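Local coordinates for protein isomaltose glucohydrolase (Kribbella flavida, PDB 5Z3E) that hydrolyses the alpha-1,6-glucosidic linkage of isomaltose from the non-reducing end, releasing beta-D-glucose and D-glucose, at residues A[53-59]-A[92-96]; A[96-101]-A[156-160]. The protein carries 1 engineered substitution. All coordinates share one frame; numbering follows the deposited sequence. Where two conformers were deposited one is given.

Interaction 1 (A[53-59]-A[92-96]); sequences QDAGGAY and SAGRF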
loop_
_atom_site.group_PDB
_atom_site.type_symbol
_atom_site.label_atom_id
_atom_site.label_comp_id
_atom_site.label_asym_id
_atom_site.label_seq_id
_atom_site.Cartn_x
_atom_site.Cartn_y
_atom_site.Cartn_z
ATOM N N GLN A 53 5.765 -13.657 10.124
ATOM C CA GLN A 53 4.429 -13.336 10.621
ATOM C C GLN A 53 4.371 -13.598 12.124
ATOM O O GLN A 53 4.829 -14.620 12.613
ATOM C CB GLN A 53 3.397 -14.161 9.881
ATOM C CG GLN A 53 1.950 -13.812 10.209
ATOM C CD GLN A 53 0.971 -14.475 9.270
ATOM O OE1 GLN A 53 1.290 -15.477 8.625
ATOM N NE2 GLN A 53 -0.231 -13.929 9.186
ATOM N N ASP A 54 3.843 -12.639 12.883
ATOM C CA ASP A 54 3.735 -12.745 14.327
ATOM C C ASP A 54 2.776 -13.844 14.681
ATOM O O ASP A 54 1.816 -14.136 13.921
ATOM C CB ASP A 54 3.321 -11.413 14.940
ATOM C CG ASP A 54 3.261 -11.475 16.462
ATOM O OD1 ASP A 54 4.334 -11.581 17.097
ATOM O OD2 ASP A 54 2.146 -11.469 17.022
ATOM N N ALA A 55 2.963 -14.387 15.877
ATOM C CA ALA A 55 2.067 -15.356 16.440
ATOM C C ALA A 55 0.592 -14.912 16.398
ATOM O O ALA A 55 -0.253 -15.788 16.245
ATOM C CB ALA A 55 2.480 -15.708 17.879
ATOM N N GLY A 56 0.333 -13.659 16.587
ATOM C CA GLY A 56 -1.049 -13.187 16.586
ATOM C C GLY A 56 -1.635 -12.883 15.203
ATOM O O GLY A 56 -2.797 -12.509 15.138
ATOM N N GLY A 57 -0.838 -13.013 14.145
ATOM C CA GLY A 57 -1.283 -12.828 12.787
ATOM C C GLY A 57 -0.704 -11.630 12.054
ATOM O O GLY A 57 -0.717 -11.606 10.816
ATOM N N ALA A 58 -0.203 -10.629 12.784
ATOM C CA ALA A 58 0.300 -9.445 12.105
ATOM C C ALA A 58 1.507 -9.792 11.242
ATOM O O ALA A 58 2.345 -10.619 11.605
ATOM C CB ALA A 58 0.758 -8.366 13.118
ATOM N N TYR A 59 1.629 -9.116 10.105
ATOM C CA TYR A 59 2.887 -9.118 9.353
ATOM C C TYR A 59 3.724 -7.939 9.841
ATOM O O TYR A 59 3.278 -6.810 9.777
ATOM C CB TYR A 59 2.675 -8.996 7.846
ATOM C CG TYR A 59 1.957 -10.156 7.195
ATOM C CD1 TYR A 59 2.444 -11.453 7.266
ATOM C CD2 TYR A 59 0.791 -9.948 6.459
ATOM C CE1 TYR A 59 1.801 -12.495 6.638
ATOM C CE2 TYR A 59 0.149 -10.977 5.824
ATOM C CZ TYR A 59 0.640 -12.261 5.913
ATOM O OH TYR A 59 -0.048 -13.250 5.261
ATOM N N SER A 92 -2.303 -18.211 6.114
ATOM C CA SER A 92 -1.513 -17.075 6.554
ATOM C C SER A 92 -2.246 -15.763 6.309
ATOM O O SER A 92 -2.296 -14.902 7.194
ATOM C CB SER A 92 -0.168 -17.059 5.827
ATOM O OG SER A 92 0.536 -15.860 6.090
ATOM N N ALA A 93 -2.782 -15.590 5.107
ATOM C CA ALA A 93 -3.507 -14.356 4.817
ATOM C C ALA A 93 -4.682 -14.192 5.773
ATOM O O ALA A 93 -4.939 -13.089 6.258
ATOM C CB ALA A 93 -3.961 -14.348 3.361
ATOM N N GLY A 94 -5.415 -15.267 6.023
ATOM C CA GLY A 94 -6.543 -15.189 6.928
ATOM C C GLY A 94 -6.166 -14.790 8.323
ATOM O O GLY A 94 -6.933 -14.086 8.998
ATOM N N ARG A 95 -5.010 -15.238 8.796
ATOM C CA ARG A 95 -4.558 -14.855 10.129
ATOM C C ARG A 95 -4.215 -13.362 10.193
ATOM O O ARG A 95 -4.441 -12.732 11.233
ATOM C CB ARG A 95 -3.391 -15.690 10.615
ATOM C CG ARG A 95 -3.788 -17.170 10.861
ATOM C CD ARG A 95 -3.008 -17.788 12.014
ATOM N NE ARG A 95 -3.402 -17.152 13.234
ATOM C CZ ARG A 95 -2.484 -16.857 14.261
ATOM N NH1 ARG A 95 -2.911 -16.233 15.297
ATOM N NH2 ARG A 95 -1.194 -17.225 14.151
ATOM N N PHE A 96 -3.669 -12.803 9.110
ATOM C CA PHE A 96 -3.473 -11.365 9.056
ATOM C C PHE A 96 -4.815 -10.635 9.142
ATOM O O PHE A 96 -4.963 -9.691 9.919
ATOM C CB PHE A 96 -2.720 -10.964 7.780
ATOM C CG PHE A 96 -2.664 -9.479 7.602
ATOM C CD1 PHE A 96 -1.822 -8.708 8.389
ATOM C CD2 PHE A 96 -3.482 -8.857 6.679
ATOM C CE1 PHE A 96 -1.803 -7.335 8.232
ATOM C CE2 PHE A 96 -3.443 -7.498 6.537
ATOM C CZ PHE A 96 -2.610 -6.746 7.310
HETATM O O HOH W 1 -0.040 -17.546 11.112
#
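The backbones come nearest at G57, its CA 4.6 Å from F96 CA, with CA-H...O contacts from G57 CA to R95 O and from F96 CA to G57 O. Q53 extends its chain, CG anti to the backbone N (chi1 -174°), to lay its amide against the helix. NE2 donates twice in the amide plane: to S92 O at 3.0 Å, almost straight at 172°, and back to G57 O at 2.9 Å. OE1 accepts from the hydroxyl of the same S92, OG at 2.7 Å. With an alanine here, G57 O would probably lose its side-chain donor and S92 OG its acceptor. That same OG accepts from Y59 OH at 2.8 Å, near the plane of the tyrosine ring. The Y59 and F96 rings are near parallel, 19° apart, but slid so that they barely overlap. R95 bends to grip A55 O end-on, NH1 on a lone pair at 2.9 Å and NH2 above the carbonyl plane at 2.7 Å. The A55 carbonyl lies in a type I turn, D54 to G57, with an Asx turn from D54 OD2 to G56 N; through R95 this turn is tied to helix 90-105 of the (α/α)6 barrel characteristic of family 15.

Interaction 2 (A[96-101]-A[156-160]); sequences FHDWVD and WLWSV
W156 NE1 donates to H97 ND1 at 2.9 Å, with the N-H bent to 141°. The indole nitrogen lies almost in the imidazole plane, where the ring nitrogen accepts, whereas ND1 is tilted somewhat from the plane of the indole. The two rings therefore meet rim to rim, and because ND1 accepts, the histidine proton is probably carried on NE2. F96 and V160 hold the imidazole between them: F96 CD2 lies over one face and V160 CG2 over the opposite one, 4.0 Å from the ring centroid. H163 and W174 bring further rings against H97 from outside the two segments.

W156 is a knob in a hole made by F96, H97, V100 and D101, which is how helix 151-167 packs on helix 90-105 in the (α/α)6 barrel characteristic of family 15. The axes of 96-101 and 156-160 run roughly antiparallel, 142° between their directions, and come within 11.2 Å of each other, a spacing wide enough for the indole to lie between them. V100 CG1 sits squarely over the five-membered ring, 3.4 Å from its centroid, as a CH-pi contact. It is set there by chi1 of 177°, anti to the backbone N, which leaves CG2 to lie on a face of the F96 ring, offset toward its rim. V160 CG1 covers the other face of the indole, less centrally, so the ring is packed from above and below. At the far end of the indole CH2 comes 4.3 Å from D101 CB, while the carboxylate of D101 turns to a salt bridge with R105. The far part of the F96 ring, at CE2, stands 4.0 Å from W156 CD1, obliquely to the indole.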
loop_
_atom_site.group_PDB
_atom_site.type_symbol
_atom_site.label_atom_id
_atom_site.label_comp_id
_atom_site.label_asym_id
_atom_site.label_seq_id
_atom_site.Cartn_x
_atom_site.Cartn_y
_atom_site.Cartn_z
ATOM N N PHE A 96 -3.669 -12.803 9.110
ATOM C CA PHE A 96 -3.473 -11.365 9.056
ATOM C C PHE A 96 -4.815 -10.635 9.142
ATOM O O PHE A 96 -4.963 -9.691 9.919
ATOM C CB PHE A 96 -2.720 -10.964 7.780
ATOM C CG PHE A 96 -2.664 -9.479 7.602
ATOM C CD1 PHE A 96 -1.822 -8.708 8.389
ATOM C CD2 PHE A 96 -3.482 -8.857 6.679
ATOM C CE1 PHE A 96 -1.803 -7.335 8.232
ATOM C CE2 PHE A 96 -3.443 -7.498 6.537
ATOM C CZ PHE A 96 -2.610 -6.746 7.310
ATOM N N HIS A 97 -5.793 -11.052 8.352
ATOM C CA HIS A 97 -7.096 -10.403 8.396
ATOM C C HIS A 97 -7.742 -10.568 9.753
ATOM O O HIS A 97 -8.386 -9.639 10.252
ATOM C CB HIS A 97 -7.980 -10.873 7.259
ATOM C CG HIS A 97 -7.426 -10.487 5.940
ATOM N ND1 HIS A 97 -7.160 -9.174 5.636
ATOM C CD2 HIS A 97 -7.032 -11.249 4.892
ATOM C CE1 HIS A 97 -6.628 -9.165 4.429
ATOM N NE2 HIS A 97 -6.525 -10.400 3.956
ATOM N N ASP A 98 -7.576 -11.741 10.381
ATOM C CA ASP A 98 -8.063 -11.905 11.751
ATOM C C ASP A 98 -7.450 -10.860 12.655
ATOM O O ASP A 98 -8.142 -10.241 13.477
ATOM C CB ASP A 98 -7.688 -13.294 12.287
ATOM C CG ASP A 98 -8.507 -14.445 11.751
ATOM O OD1 ASP A 98 -9.607 -14.219 11.168
ATOM O OD2 ASP A 98 -8.045 -15.597 11.944
ATOM N N TRP A 99 -6.142 -10.694 12.571
ATOM C CA TRP A 99 -5.449 -9.752 13.439
ATOM C C TRP A 99 -5.986 -8.347 13.231
ATOM O O TRP A 99 -6.336 -7.664 14.203
ATOM C CB TRP A 99 -3.941 -9.838 13.218
ATOM C CG TRP A 99 -3.193 -8.842 14.037
ATOM C CD1 TRP A 99 -2.860 -8.940 15.342
ATOM C CD2 TRP A 99 -2.721 -7.562 13.595
ATOM N NE1 TRP A 99 -2.225 -7.804 15.762
ATOM C CE2 TRP A 99 -2.113 -6.935 14.711
ATOM C CE3 TRP A 99 -2.735 -6.893 12.373
ATOM C CZ2 TRP A 99 -1.557 -5.679 14.622
ATOM C CZ3 TRP A 99 -2.167 -5.662 12.291
ATOM C CH2 TRP A 99 -1.592 -5.057 13.406
ATOM N N VAL A 100 -6.058 -7.897 11.981
ATOM C CA VAL A 100 -6.535 -6.551 11.708
ATOM C C VAL A 100 -7.965 -6.370 12.218
ATOM O O VAL A 100 -8.297 -5.371 12.857
ATOM C CB VAL A 100 -6.471 -6.200 10.208
ATOM C CG1 VAL A 100 -7.049 -4.819 9.982
ATOM C CG2 VAL A 100 -5.054 -6.293 9.654
ATOM N N ASP A 101 -8.826 -7.315 11.875
ATOM C CA ASP A 101 -10.224 -7.255 12.311
ATOM C C ASP A 101 -10.299 -7.081 13.823
ATOM O O ASP A 101 -11.022 -6.221 14.325
ATOM C CB ASP A 101 -10.903 -8.536 11.843
ATOM C CG ASP A 101 -12.309 -8.767 12.377
ATOM O OD1 ASP A 101 -13.078 -7.800 12.476
ATOM O OD2 ASP A 101 -12.589 -9.956 12.648
ATOM N N TRP A 156 -6.708 -1.910 3.681
ATOM C CA TRP A 156 -7.146 -3.142 4.313
ATOM C C TRP A 156 -8.499 -3.578 3.760
ATOM O O TRP A 156 -8.711 -4.754 3.458
ATOM C CB TRP A 156 -7.210 -3.025 5.835
ATOM C CG TRP A 156 -7.631 -4.352 6.406
ATOM C CD1 TRP A 156 -6.966 -5.520 6.266
ATOM C CD2 TRP A 156 -8.862 -4.680 7.058
ATOM N NE1 TRP A 156 -7.665 -6.554 6.810
ATOM C CE2 TRP A 156 -8.844 -6.071 7.294
ATOM C CE3 TRP A 156 -9.976 -3.937 7.476
ATOM C CZ2 TRP A 156 -9.881 -6.727 7.967
ATOM C CZ3 TRP A 156 -10.996 -4.602 8.131
ATOM C CH2 TRP A 156 -10.940 -5.982 8.372
ATOM N N LEU A 157 -9.440 -2.634 3.613
ATOM C CA LEU A 157 -10.732 -2.977 3.035
ATOM C C LEU A 157 -10.564 -3.613 1.663
ATOM O O LEU A 157 -11.188 -4.636 1.346
ATOM C CB LEU A 157 -11.602 -1.737 2.932
ATOM C CG LEU A 157 -12.105 -1.173 4.261
ATOM C CD1 LEU A 157 -12.941 0.068 3.977
ATOM C CD2 LEU A 157 -12.920 -2.185 5.057
ATOM N N TRP A 158 -9.753 -2.996 0.802
ATOM C CA TRP A 158 -9.476 -3.582 -0.500
ATOM C C TRP A 158 -8.921 -4.990 -0.366
ATOM O O TRP A 158 -9.352 -5.931 -1.049
ATOM C CB TRP A 158 -8.510 -2.670 -1.287
ATOM C CG TRP A 158 -7.805 -3.357 -2.411
ATOM C CD1 TRP A 158 -8.310 -3.713 -3.629
ATOM C CD2 TRP A 158 -6.457 -3.873 -2.377
ATOM N NE1 TRP A 158 -7.355 -4.397 -4.348
ATOM C CE2 TRP A 158 -6.221 -4.503 -3.603
ATOM C CE3 TRP A 158 -5.425 -3.815 -1.444
ATOM C CZ2 TRP A 158 -4.979 -5.102 -3.912
ATOM C CZ3 TRP A 158 -4.204 -4.385 -1.738
ATOM C CH2 TRP A 158 -4.001 -5.011 -2.968
ATOM N N SER A 159 -7.944 -5.165 0.510
ATOM C CA SER A 159 -7.260 -6.440 0.657
ATOM C C SER A 159 -8.198 -7.549 1.126
ATOM O O SER A 159 -8.194 -8.662 0.582
ATOM C CB SER A 159 -6.080 -6.271 1.604
ATOM O OG SER A 159 -5.464 -7.479 1.930
ATOM N N VAL A 160 -8.974 -7.285 2.164
ATOM C CA VAL A 160 -9.806 -8.343 2.735
ATOM C C VAL A 160 -10.915 -8.737 1.770
ATOM O O VAL A 160 -11.212 -9.922 1.614
ATOM C CB VAL A 160 -10.310 -7.962 4.157
ATOM C CG1 VAL A 160 -11.340 -6.848 4.164
ATOM C CG2 VAL A 160 -10.847 -9.194 4.860
#

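How the interactions relate
Both contacts use helix 90-105, and their centres lie 10 Å apart. F96 belongs to each: its CB and near ring atoms meet Y59 in interaction 1, CE2 approaches W156 in interaction 2, so one side chain spans from the loop after helix 32-52 to helix 151-167. W99 adds a second link, its CB 3.5 Å from G56 O and its CE2 3.6 Å from A58 CB. Interaction 1 is partly buried, its centre about 17 Å from the centre of the chain; interaction 2 is wholly buried, at about 13 Å. Both stand away from D195 and E198, the probable proton acceptor and donor, and from the engineered A355, which replaces the probable second base.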